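Local atomic coordinates of glucose-permease IIA component (PDB entry 2GPR), a protein that accepts a phosphoryl group from phospho-HPr and passes it to the EIIB domain during phosphoenolpyruvate-driven glucose uptake. Residues 22-26 / 27-31; 76-80 / 81-85; 108-112 / 113-117. All coordinates share one frame; numbering follows the deposited sequence.

Contact 1 of 3, residues 22-26 / 27-31; sequences DEVED and EVFKE
The main-chain oxygen of Asp-26 is shared by two amides of the next turn: Lys-30 N meets Asp-26 O at 2.9 Å in a nearly straight bond (160°), while the bond from Phe-29 N to the same oxygen is weak. Phe-29 N is better served by the aspartate side chain, with Phe-29 N to Asp-26 OD1 at 3.1 Å. OD1 is approached on its anti side, somewhat out of the carboxylate plane. Asp-26 is thus the N-cap of the short helix 27-30, and aspartate suits the place because its short carboxylate can fold back on the first turn, where its negative charge probably interacts favourably with the positive N-terminal end of the helix. Its CG stands anti to the backbone N (chi1 171°), which carries OD1 over that turn and close to the Phe-29 ring, whose plane lies 37° from the carboxylate. An inverse gamma turn centred on Glu-25 leads into the cap. Ahead of it, buried Val-24 sets CG1 against Phe-29 CB at 3.7 Å, a branched apolar group filling the angle between loop and helix. Glu-25 points away from the helix, its OE2 hydrogen-bonded to Ser-121 OG. The far end of Phe-29 packs edge-to-face with His-78, by similarity the histidine that carries the phosphoryl group during transfer.

Contact 2 of 3, residues 76-80 / 81-85; sequences LLHIG and LDTVS
Strand 74-78 ends at His-78, and the chain swings through Gly-80, whose positive phi (56°) favours glycine, before entering a 3-10 turn at Thr-83. Across this bend Thr-83 OG1 donates to Ile-79 O at 2.9 Å, almost in line with the carbonyl bond (177°). A chi1 of 42° holds the hydroxyl between the threonine's own N and carbonyl carbon, aimed back at the strand end, while the methyl CG2 stays on the side of the backbone N. Threonine therefore offers both a donor to Ile-79 and an apolar branch. The same hydroxyl oxygen lies 3.8 Å from His-78 CE1. Next to CE1 in the ring, His-78 ND1 makes a weak bond of 2.8 Å to Gly-80 O, which may help to limit the ring's rotation; the alpha carbon of Leu-81 comes near the ring edge. By similarity, His-78 is the active-site residue phosphorylated on its tele nitrogen, and it also contributes to a zinc site shared with glycerol kinase. Ser-85 closes the turn, its OG and N reaching Asp-82 O from opposite faces. Strand 74-78 lies between strands 64-68 and 124-130, Ile-79 packing on Phe-65 and Leu-81 on Pro-125, while Thr-83 touches His-63.

Contact 3 of 3, residues 108-112 / 113-117; sequences VTVDL and KSVAK
A strand-to-helix junction with an N-cap joins strand 106-110 to helix 112-118, and Asp-111 is the capping residue. Its OD1 accepts from Ser-114 N at 2.8 Å in a nearly straight bond (164°), although the amide comes from above the carboxylate plane. A chi1 of -169° swings CG away from Asp-111's own N and brings the carboxylate up to the first turn, where aspartate has the reach to cover a first-turn amide, which lies before the regular i to i+4 pattern begins. The main-chain oxygen of Asp-111 accepts from Val-115 N at 2.9 Å, and Ala-116 N continues the helical pattern to Leu-112 O at 2.8 Å. On the apolar side, Val-110 CG1 meets Val-115 CG2 at 3.6 Å, the two side chains crossing at about a right angle. Valine suits both positions, since its branch lies close to the backbone and can seal the inner angle between strand and helix. Leu-112 packs on Asn-45 and Ile-122, and Val-115 touches Leu-86. Strand 106-110 itself pairs with strands 46-48 and 91-93. With both its carboxylate and its carbonyl engaged by amides, Asp-111 should hold the helix start in a defined direction, and its negative charge would probably be stabilised by the positive end of the helix dipole.

How the contacts relate
From the N terminus the three contacts follow one another in series, without nesting or crossing, and each closes its own turn. Contact 1 turns the loop after strand 16-19 into helix 27-30; contact 2 bends the chain away from strand 74-78, in the larger antiparallel sheet; contact 3 carries strand 106-110, in a smaller one, into helix 112-118. Contact 2 is the middle piece in space. Leu-81 packs on Val-24, Glu-25 and Phe-29 of contact 1, while Thr-83 CG2 of the same turn lies 4.1 Å from Val-115 CG1 of contact 3. Through Leu-81 and Thr-83 the turn after His-78 touches both helical junctions, which stay about 10 Å apart at their nearest atoms.

Contact 1 of 3, residues 22-26 / 27-31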
loop_
_atom_site.group_PDB
_atom_site.type_symbol
_atom_site.label_atom_id
_atom_site.label_comp_id
_atom_site.label_asym_id
_atom_site.label_seq_id
_atom_site.Cartn_x
_atom_site.Cartn_y
_atom_site.Cartn_z
ATOM N N ASP A 22 13.522 -2.015 -4.602
ATOM C CA ASP A 22 14.905 -2.267 -4.406
ATOM C C ASP A 22 15.435 -1.322 -3.345
ATOM O O ASP A 22 16.471 -1.552 -2.727
ATOM C CB ASP A 22 15.686 -2.185 -5.733
ATOM C CG ASP A 22 14.801 -2.405 -6.943
ATOM O OD1 ASP A 22 13.670 -1.776 -6.858
ATOM O OD2 ASP A 22 15.114 -3.133 -7.841
ATOM N N GLU A 23 14.695 -0.252 -3.083
ATOM C CA GLU A 23 15.117 0.668 -2.063
ATOM C C GLU A 23 14.578 0.301 -0.687
ATOM O O GLU A 23 14.661 1.099 0.250
ATOM C CB GLU A 23 14.757 2.097 -2.406
ATOM C CG GLU A 23 15.596 2.642 -3.578
ATOM C CD GLU A 23 14.838 3.643 -4.434
ATOM O OE1 GLU A 23 14.537 4.747 -3.782
ATOM O OE2 GLU A 23 14.518 3.436 -5.612
ATOM N N VAL A 24 14.009 -0.909 -0.579
ATOM C CA VAL A 24 13.437 -1.439 0.656
ATOM C C VAL A 24 14.355 -2.461 1.295
ATOM O O VAL A 24 14.813 -3.395 0.644
ATOM C CB VAL A 24 12.096 -2.063 0.382
ATOM C CG1 VAL A 24 11.530 -2.667 1.667
ATOM C CG2 VAL A 24 11.162 -1.042 -0.238
ATOM N N GLU A 25 14.648 -2.253 2.571
ATOM C CA GLU A 25 15.586 -3.071 3.326
ATOM C C GLU A 25 14.960 -4.305 3.948
ATOM O O GLU A 25 14.889 -4.420 5.164
ATOM C CB GLU A 25 16.235 -2.223 4.424
ATOM C CG GLU A 25 15.170 -1.432 5.179
ATOM C CD GLU A 25 14.816 -0.182 4.438
ATOM O OE1 GLU A 25 15.878 0.524 4.138
ATOM O OE2 GLU A 25 13.685 0.080 4.041
ATOM N N ASP A 26 14.509 -5.201 3.108
ATOM C CA ASP A 26 13.862 -6.409 3.531
ATOM C C ASP A 26 13.726 -7.375 2.364
ATOM O O ASP A 26 12.942 -7.141 1.444
ATOM C CB ASP A 26 12.485 -6.097 4.093
ATOM C CG ASP A 26 11.678 -7.323 4.340
ATOM O OD1 ASP A 26 11.292 -8.067 3.479
ATOM O OD2 ASP A 26 11.278 -7.399 5.564
ATOM N N GLU A 27 14.416 -8.492 2.500
ATOM C CA GLU A 27 14.482 -9.586 1.558
ATOM C C GLU A 27 13.167 -9.854 0.864
ATOM O O GLU A 27 13.066 -9.861 -0.363
ATOM C CB GLU A 27 14.957 -10.843 2.336
ATOM C CG GLU A 27 13.985 -12.042 2.251
ATOM C CD GLU A 27 13.593 -12.671 3.578
ATOM O OE1 GLU A 27 14.054 -12.324 4.659
ATOM O OE2 GLU A 27 12.744 -13.687 3.434
ATOM N N VAL A 28 12.128 -10.047 1.671
ATOM C CA VAL A 28 10.835 -10.360 1.135
ATOM C C VAL A 28 10.319 -9.332 0.120
ATOM O O VAL A 28 9.739 -9.676 -0.921
ATOM C CB VAL A 28 9.831 -10.590 2.227
ATOM C CG1 VAL A 28 8.436 -10.427 1.674
ATOM C CG2 VAL A 28 9.999 -11.944 2.897
ATOM N N PHE A 29 10.506 -8.056 0.456
ATOM C CA PHE A 29 10.018 -6.951 -0.337
ATOM C C PHE A 29 10.881 -6.621 -1.513
ATOM O O PHE A 29 10.438 -6.644 -2.644
ATOM C CB PHE A 29 9.766 -5.731 0.532
ATOM C CG PHE A 29 8.636 -5.968 1.496
ATOM C CD1 PHE A 29 7.399 -6.427 1.046
ATOM C CD2 PHE A 29 8.762 -5.642 2.845
ATOM C CE1 PHE A 29 6.325 -6.647 1.908
ATOM C CE2 PHE A 29 7.699 -5.823 3.722
ATOM C CZ PHE A 29 6.489 -6.339 3.259
ATOM N N LYS A 30 12.143 -6.331 -1.223
ATOM C CA LYS A 30 13.126 -5.936 -2.208
ATOM C C LYS A 30 13.360 -6.975 -3.265
ATOM O O LYS A 30 13.609 -6.629 -4.415
ATOM C CB LYS A 30 14.388 -5.375 -1.590
ATOM C CG LYS A 30 15.640 -5.862 -2.214
ATOM C CD LYS A 30 16.315 -6.916 -1.369
ATOM C CE LYS A 30 16.473 -6.475 0.079
ATOM N NZ LYS A 30 17.454 -7.239 0.901
ATOM N N GLU A 31 13.197 -8.237 -2.886
ATOM C CA GLU A 31 13.368 -9.355 -3.793
ATOM C C GLU A 31 12.105 -9.702 -4.527
ATOM O O GLU A 31 12.087 -10.584 -5.363
ATOM C CB GLU A 31 13.847 -10.606 -3.052
ATOM C CG GLU A 31 15.359 -10.749 -3.003
ATOM C CD GLU A 31 15.909 -11.216 -1.714
ATOM O OE1 GLU A 31 15.921 -12.538 -1.622
ATOM O OE2 GLU A 31 16.173 -10.443 -0.790
#

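Contact 2 of 3, residues 76-80 / 81-85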
loop_
_atom_site.group_PDB
_atom_site.type_symbol
_atom_site.label_atom_id
_atom_site.label_comp_id
_atom_site.label_asym_id
_atom_site.label_seq_id
_atom_site.Cartn_x
_atom_site.Cartn_y
_atom_site.Cartn_z
ATOM N N LEU A 76 -1.379 -5.336 -1.768
ATOM C CA LEU A 76 -1.070 -5.169 -0.365
ATOM C C LEU A 76 -0.329 -3.846 -0.013
ATOM O O LEU A 76 0.692 -3.478 -0.609
ATOM C CB LEU A 76 -0.352 -6.433 0.161
ATOM C CG LEU A 76 0.091 -6.402 1.611
ATOM C CD1 LEU A 76 -0.946 -7.084 2.482
ATOM C CD2 LEU A 76 1.384 -7.197 1.718
ATOM N N LEU A 77 -0.879 -3.126 0.963
ATOM C CA LEU A 77 -0.312 -1.937 1.580
ATOM C C LEU A 77 0.248 -2.419 2.926
ATOM O O LEU A 77 -0.464 -3.018 3.727
ATOM C CB LEU A 77 -1.411 -0.876 1.869
ATOM C CG LEU A 77 -0.980 0.567 2.167
ATOM C CD1 LEU A 77 -1.782 1.137 3.323
ATOM C CD2 LEU A 77 0.529 0.840 2.279
ATOM N N HIS A 78 1.523 -2.181 3.160
ATOM C CA HIS A 78 2.173 -2.630 4.323
ATOM C C HIS A 78 2.974 -1.529 4.909
ATOM O O HIS A 78 3.966 -1.155 4.316
ATOM C CB HIS A 78 3.068 -3.746 3.881
ATOM C CG HIS A 78 3.798 -4.386 5.004
ATOM N ND1 HIS A 78 4.772 -3.684 5.708
ATOM C CD2 HIS A 78 3.750 -5.670 5.475
ATOM C CE1 HIS A 78 5.288 -4.538 6.572
ATOM N NE2 HIS A 78 4.688 -5.728 6.479
ATOM N N ILE A 79 2.488 -0.938 6.024
ATOM C CA ILE A 79 3.166 0.173 6.600
ATOM C C ILE A 79 4.469 -0.216 7.218
ATOM O O ILE A 79 4.498 -1.080 8.082
ATOM C CB ILE A 79 2.336 0.982 7.565
ATOM C CG1 ILE A 79 1.118 1.522 6.837
ATOM C CG2 ILE A 79 3.195 2.154 8.114
ATOM C CD1 ILE A 79 -0.002 0.521 6.747
ATOM N N GLY A 80 5.556 0.471 6.792
ATOM C CA GLY A 80 6.913 0.245 7.297
ATOM C C GLY A 80 7.383 -1.208 7.164
ATOM O O GLY A 80 6.952 -1.967 6.319
ATOM N N LEU A 81 8.285 -1.566 8.029
ATOM C CA LEU A 81 8.888 -2.859 8.095
ATOM C C LEU A 81 8.804 -3.347 9.579
ATOM O O LEU A 81 8.858 -2.544 10.518
ATOM C CB LEU A 81 10.358 -2.739 7.604
ATOM C CG LEU A 81 10.596 -3.000 6.109
ATOM C CD1 LEU A 81 9.457 -2.523 5.228
ATOM C CD2 LEU A 81 11.868 -2.324 5.651
ATOM N N ASP A 82 8.607 -4.670 9.784
ATOM C CA ASP A 82 8.499 -5.351 11.102
ATOM C C ASP A 82 7.362 -4.947 11.995
ATOM O O ASP A 82 7.199 -5.513 13.059
ATOM C CB ASP A 82 9.798 -5.590 11.909
ATOM C CG ASP A 82 10.488 -6.871 11.564
ATOM O OD1 ASP A 82 10.089 -7.638 10.683
ATOM O OD2 ASP A 82 11.609 -7.039 12.249
ATOM N N THR A 83 6.603 -3.972 11.567
ATOM C CA THR A 83 5.442 -3.461 12.287
ATOM C C THR A 83 4.513 -4.505 12.975
ATOM O O THR A 83 3.803 -4.145 13.925
ATOM C CB THR A 83 4.664 -2.585 11.316
ATOM O OG1 THR A 83 4.640 -3.231 10.043
ATOM C CG2 THR A 83 5.404 -1.269 11.186
ATOM N N VAL A 84 4.490 -5.799 12.499
ATOM C CA VAL A 84 3.688 -6.844 13.149
ATOM C C VAL A 84 4.134 -6.999 14.618
ATOM O O VAL A 84 3.369 -7.277 15.519
ATOM C CB VAL A 84 3.758 -8.183 12.423
ATOM C CG1 VAL A 84 5.081 -8.857 12.729
ATOM C CG2 VAL A 84 2.624 -9.097 12.893
ATOM N N SER A 85 5.408 -6.782 14.823
ATOM C CA SER A 85 6.060 -6.825 16.097
ATOM C C SER A 85 5.462 -5.885 17.125
ATOM O O SER A 85 5.633 -6.098 18.315
ATOM C CB SER A 85 7.414 -6.266 15.888
ATOM O OG SER A 85 7.255 -4.888 15.557
#

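Contact 3 of 3, residues 108-112 / 113-117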
loop_
_atom_site.group_PDB
_atom_site.type_symbol
_atom_site.label_atom_id
_atom_site.label_comp_id
_atom_site.label_asym_id
_atom_site.label_seq_id
_atom_site.Cartn_x
_atom_site.Cartn_y
_atom_site.Cartn_z
ATOM N N VAL A 108 -5.922 3.845 8.140
ATOM C CA VAL A 108 -5.454 3.977 9.480
ATOM C C VAL A 108 -4.591 5.245 9.681
ATOM O O VAL A 108 -4.174 5.931 8.731
ATOM C CB VAL A 108 -4.652 2.724 9.797
ATOM C CG1 VAL A 108 -3.511 2.714 8.828
ATOM C CG2 VAL A 108 -4.145 2.649 11.241
ATOM N N THR A 109 -4.334 5.537 10.949
ATOM C CA THR A 109 -3.483 6.627 11.287
ATOM C C THR A 109 -2.316 6.091 12.104
ATOM O O THR A 109 -2.502 5.395 13.114
ATOM C CB THR A 109 -4.232 7.792 11.959
ATOM O OG1 THR A 109 -5.460 7.997 11.279
ATOM C CG2 THR A 109 -3.364 9.080 11.970
ATOM N N VAL A 110 -1.100 6.331 11.605
ATOM C CA VAL A 110 0.095 5.817 12.273
ATOM C C VAL A 110 0.953 6.834 13.003
ATOM O O VAL A 110 1.398 7.820 12.437
ATOM C CB VAL A 110 0.994 5.081 11.315
ATOM C CG1 VAL A 110 2.136 4.452 12.097
ATOM C CG2 VAL A 110 0.192 4.014 10.611
ATOM N N ASP A 111 1.301 6.523 14.233
ATOM C CA ASP A 111 2.207 7.404 14.908
ATOM C C ASP A 111 3.561 7.158 14.343
ATOM O O ASP A 111 4.386 6.522 15.006
ATOM C CB ASP A 111 2.243 7.192 16.404
ATOM C CG ASP A 111 2.985 8.262 17.146
ATOM O OD1 ASP A 111 4.035 8.741 16.552
ATOM O OD2 ASP A 111 2.751 8.517 18.294
ATOM N N LEU A 112 3.788 7.746 13.177
ATOM C CA LEU A 112 5.029 7.635 12.476
ATOM C C LEU A 112 6.235 7.930 13.334
ATOM O O LEU A 112 7.211 7.153 13.293
ATOM C CB LEU A 112 5.031 8.413 11.150
ATOM C CG LEU A 112 5.009 7.485 9.942
ATOM C CD1 LEU A 112 3.951 6.415 10.125
ATOM C CD2 LEU A 112 4.784 8.269 8.639
ATOM N N LYS A 113 6.183 9.040 14.121
ATOM C CA LYS A 113 7.310 9.374 14.996
ATOM C C LYS A 113 7.626 8.252 15.935
ATOM O O LYS A 113 8.778 7.918 16.124
ATOM C CB LYS A 113 7.159 10.633 15.807
ATOM C CG LYS A 113 8.246 10.769 16.885
ATOM C CD LYS A 113 8.183 12.088 17.681
ATOM C CE LYS A 113 9.135 12.148 18.873
ATOM N NZ LYS A 113 10.559 12.349 18.516
ATOM N N SER A 114 6.614 7.675 16.546
ATOM C CA SER A 114 6.899 6.589 17.451
ATOM C C SER A 114 7.398 5.374 16.722
ATOM O O SER A 114 8.519 4.926 16.928
ATOM C CB SER A 114 5.710 6.280 18.311
ATOM O OG SER A 114 5.143 7.511 18.741
ATOM N N VAL A 115 6.560 4.867 15.846
ATOM C CA VAL A 115 6.873 3.686 15.059
ATOM C C VAL A 115 8.241 3.692 14.444
ATOM O O VAL A 115 8.915 2.668 14.400
ATOM C CB VAL A 115 5.857 3.501 13.982
ATOM C CG1 VAL A 115 6.070 2.157 13.362
ATOM C CG2 VAL A 115 4.486 3.565 14.609
ATOM N N ALA A 116 8.631 4.853 13.950
ATOM C CA ALA A 116 9.903 5.042 13.267
ATOM C C ALA A 116 11.139 4.581 14.077
ATOM O O ALA A 116 12.193 4.218 13.513
ATOM C CB ALA A 116 10.019 6.484 12.780
ATOM N N LYS A 117 11.018 4.602 15.417
ATOM C CA LYS A 117 12.122 4.191 16.295
ATOM C C LYS A 117 12.076 2.714 16.630
ATOM O O LYS A 117 13.111 2.029 16.731
ATOM C CB LYS A 117 12.270 5.056 17.539
ATOM C CG LYS A 117 10.957 5.494 18.173
ATOM C CD LYS A 117 10.445 4.499 19.204
ATOM C CE LYS A 117 9.902 5.142 20.487
ATOM N NZ LYS A 117 10.234 4.375 21.715
#